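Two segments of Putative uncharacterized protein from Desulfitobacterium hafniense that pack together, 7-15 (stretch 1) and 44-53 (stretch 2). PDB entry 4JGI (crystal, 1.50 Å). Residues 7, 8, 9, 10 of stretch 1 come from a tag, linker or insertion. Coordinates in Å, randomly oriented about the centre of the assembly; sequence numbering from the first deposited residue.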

# COMPACT_ATOMS: atom_id res chain seq x y z
N SER A 7 -21.27 1.86 2.32
CA SER A 7 -20.09 2.55 2.87
C SER A 7 -18.90 2.28 1.98
O SER A 7 -18.07 3.18 1.75
CB SER A 7 -19.82 2.06 4.28
OG SER A 7 -20.93 2.49 5.09
N ALA A 8 -18.78 1.07 1.47
CA ALA A 8 -17.73 0.77 0.49
C ALA A 8 -17.85 1.65 -0.72
O ALA A 8 -16.85 2.18 -1.25
CB ALA A 8 -17.67 -0.69 0.09
N GLN A 9 -19.06 1.86 -1.25
CA GLN A 9 -19.35 2.71 -2.35
C GLN A 9 -19.01 4.19 -2.07
O GLN A 9 -18.53 4.90 -2.94
CB GLN A 9 -20.81 2.57 -2.80
CG GLN A 9 -21.09 3.31 -4.08
CD GLN A 9 -20.37 2.73 -5.29
OE1 GLN A 9 -20.35 1.51 -5.53
NE2 GLN A 9 -19.81 3.59 -6.07
N ALA A 10 -19.30 4.59 -0.85
CA ALA A 10 -18.97 5.97 -0.43
C ALA A 10 -17.44 6.23 -0.49
O ALA A 10 -16.99 7.34 -0.96
CB ALA A 10 -19.51 6.27 0.92
N MET A 11 -16.68 5.24 -0.11
CA MET A 11 -15.19 5.34 -0.22
C MET A 11 -14.82 5.36 -1.69
O MET A 11 -14.04 6.17 -2.14
CB MET A 11 -14.52 4.23 0.50
CG MET A 11 -12.98 4.16 0.42
SD MET A 11 -12.27 5.62 1.31
CE MET A 11 -10.98 5.96 0.13
N SER A 12 -15.37 4.47 -2.50
CA SER A 12 -15.12 4.48 -3.92
C SER A 12 -15.40 5.83 -4.56
O SER A 12 -14.60 6.27 -5.44
CB SER A 12 -15.98 3.40 -4.59
OG SER A 12 -15.77 3.40 -5.98
N ASP A 13 -16.51 6.48 -4.13
CA ASP A 13 -16.92 7.75 -4.65
C ASP A 13 -16.11 8.93 -4.04
O ASP A 13 -16.33 10.11 -4.44
CB ASP A 13 -18.42 8.00 -4.29
CG ASP A 13 -19.35 7.12 -5.08
OD1 ASP A 13 -18.98 6.54 -6.10
OD2 ASP A 13 -20.54 7.01 -4.67
N LEU A 14 -15.29 8.65 -3.04
CA LEU A 14 -14.51 9.69 -2.33
C LEU A 14 -15.46 10.73 -1.71
O LEU A 14 -15.12 11.96 -1.74
CB LEU A 14 -13.47 10.33 -3.23
CG LEU A 14 -12.43 9.36 -3.77
CD1 LEU A 14 -11.44 10.02 -4.74
CD2 LEU A 14 -11.74 8.69 -2.62
N ASP A 15 -16.60 10.22 -1.16
CA ASP A 15 -17.75 11.06 -0.70
C ASP A 15 -17.55 11.26 0.81
O ASP A 15 -18.01 10.45 1.64
CB ASP A 15 -19.11 10.47 -1.01
CG ASP A 15 -20.30 11.34 -0.54
OD1 ASP A 15 -20.13 12.33 0.22
OD2 ASP A 15 -21.43 10.97 -0.89
N GLN A 44 -12.35 -2.28 0.91
CA GLN A 44 -12.90 -2.75 -0.30
C GLN A 44 -13.16 -1.58 -1.20
O GLN A 44 -12.93 -1.64 -2.42
CB GLN A 44 -14.14 -3.53 0.03
CG GLN A 44 -15.28 -3.41 -0.96
CD GLN A 44 -16.51 -4.20 -0.52
OE1 GLN A 44 -16.53 -4.79 0.58
NE2 GLN A 44 -17.55 -4.21 -1.36
N GLY A 45 -13.64 -0.47 -0.66
CA GLY A 45 -13.81 0.71 -1.48
C GLY A 45 -12.57 1.34 -2.08
O GLY A 45 -12.58 1.90 -3.18
N MET A 46 -11.46 1.26 -1.31
CA MET A 46 -10.16 1.64 -1.86
C MET A 46 -9.78 0.87 -3.13
O MET A 46 -9.24 1.41 -4.05
CB MET A 46 -9.07 1.44 -0.77
CG MET A 46 -7.70 1.75 -1.32
SD MET A 46 -7.64 3.49 -1.62
CE MET A 46 -7.07 3.61 0.08
N THR A 47 -10.05 -0.43 -3.12
CA THR A 47 -9.85 -1.22 -4.29
C THR A 47 -10.63 -0.71 -5.49
O THR A 47 -10.14 -0.65 -6.63
CB THR A 47 -10.05 -2.68 -4.00
OG1 THR A 47 -9.06 -3.12 -3.06
CG2 THR A 47 -9.98 -3.49 -5.25
N LYS A 48 -11.85 -0.31 -5.22
CA LYS A 48 -12.71 0.28 -6.27
C LYS A 48 -12.15 1.65 -6.79
O LYS A 48 -12.21 1.94 -7.96
CB LYS A 48 -14.15 0.40 -5.72
CG LYS A 48 -14.86 -0.95 -5.56
CD LYS A 48 -16.20 -0.78 -4.79
CE LYS A 48 -16.75 -2.04 -4.11
NZ LYS A 48 -17.03 -3.17 -5.06
N VAL A 49 -11.54 2.47 -5.93
CA VAL A 49 -10.79 3.66 -6.36
C VAL A 49 -9.72 3.27 -7.35
O VAL A 49 -9.63 3.90 -8.43
CB VAL A 49 -10.19 4.42 -5.17
CG1 VAL A 49 -9.39 5.60 -5.65
CG2 VAL A 49 -11.31 4.95 -4.28
N GLY A 50 -8.96 2.23 -7.05
CA GLY A 50 -7.99 1.80 -8.01
C GLY A 50 -8.55 1.35 -9.34
O GLY A 50 -7.97 1.68 -10.37
N GLU A 51 -9.67 0.64 -9.30
CA GLU A 51 -10.30 0.18 -10.53
C GLU A 51 -10.74 1.41 -11.40
O GLU A 51 -10.57 1.46 -12.61
CB GLU A 51 -11.54 -0.66 -10.19
CG GLU A 51 -11.16 -2.03 -9.66
CD GLU A 51 -12.29 -2.83 -9.01
OE1 GLU A 51 -13.48 -2.41 -9.03
OE2 GLU A 51 -11.99 -3.91 -8.48
N ARG A 52 -11.25 2.44 -10.74
CA ARG A 52 -11.68 3.68 -11.36
C ARG A 52 -10.57 4.57 -11.91
O ARG A 52 -10.74 5.30 -12.89
CB ARG A 52 -12.66 4.43 -10.44
CG ARG A 52 -13.90 3.63 -10.12
CD ARG A 52 -14.79 4.27 -9.12
NE ARG A 52 -15.51 5.42 -9.65
CZ ARG A 52 -16.49 6.02 -8.92
NH1 ARG A 52 -16.81 5.56 -7.70
NH2 ARG A 52 -17.14 7.07 -9.39
N PHE A 53 -9.40 4.48 -11.30
CA PHE A 53 -8.21 5.06 -11.86
C PHE A 53 -7.77 4.27 -13.13
O PHE A 53 -7.41 4.91 -14.12
CB PHE A 53 -7.11 5.05 -10.80
CG PHE A 53 -5.80 5.55 -11.30
CD1 PHE A 53 -5.56 6.90 -11.36
CD2 PHE A 53 -4.83 4.69 -11.81
CE1 PHE A 53 -4.36 7.40 -11.86
CE2 PHE A 53 -3.63 5.15 -12.30
CZ PHE A 53 -3.40 6.50 -12.34

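The strongest polar link is the salt bridge between Arg52 and Asp13. Arg52 NH1 lies 2.9 Å from Asp13 OD1, and the N-H...O angle of 170° makes the contact a nearly linear hydrogen bond as well as a pairing of charges. The same nitrogen also donates to Ser12, with Arg52 NH1 to Ser12 OG at 3.0 Å and 158°. Both acceptors lie at the edge of the guanidinium, near its plane, where its N-H bonds point. Proximity alone is not sufficient: Ser12 O is 3.2 Å from Arg52 NH1, but the angle is too poor for a hydrogen bond. Asp13 OD1 is further engaged within its own stretch, accepting from Gln9 NE2 at 3.1 Å and 147°; Gln9 belongs to the expression tag. The CA-to-CB bond of Asp13 points away from the other stretch, yet in the m rotamer (chi1 -72°) the end of the side chain comes nearer, and the carboxylate reaches Arg52.

Ser12 also anchors the packing. Its side chain fits as a knob among Gly45, Lys48, Val49 and Arg52, with Ser12 OG 3.4 Å from Lys48 CB. Val49 CG2 lies 3.7 Å from Met11 O and 4.1 Å from Leu14 CD2, the latter an apolar contact beside the Schellman turn that closes the first helix.

At the other end the backbones draw close: the CA atoms of tag residue Ala8 and Gly45 are 4.4 Å apart, and the helix axes approach to 7.4 Å, crossing at -38°. Gly45 CA makes a CA-H...O contact with Ala8 O at 3.4 Å, though the 124° angle at hydrogen is far from linear. An ideal CB on Gly45 would fall 2.4 Å from Ala8 O and 2.7 Å from Met11 CB, both clashes, so the absent side chain permits this approach.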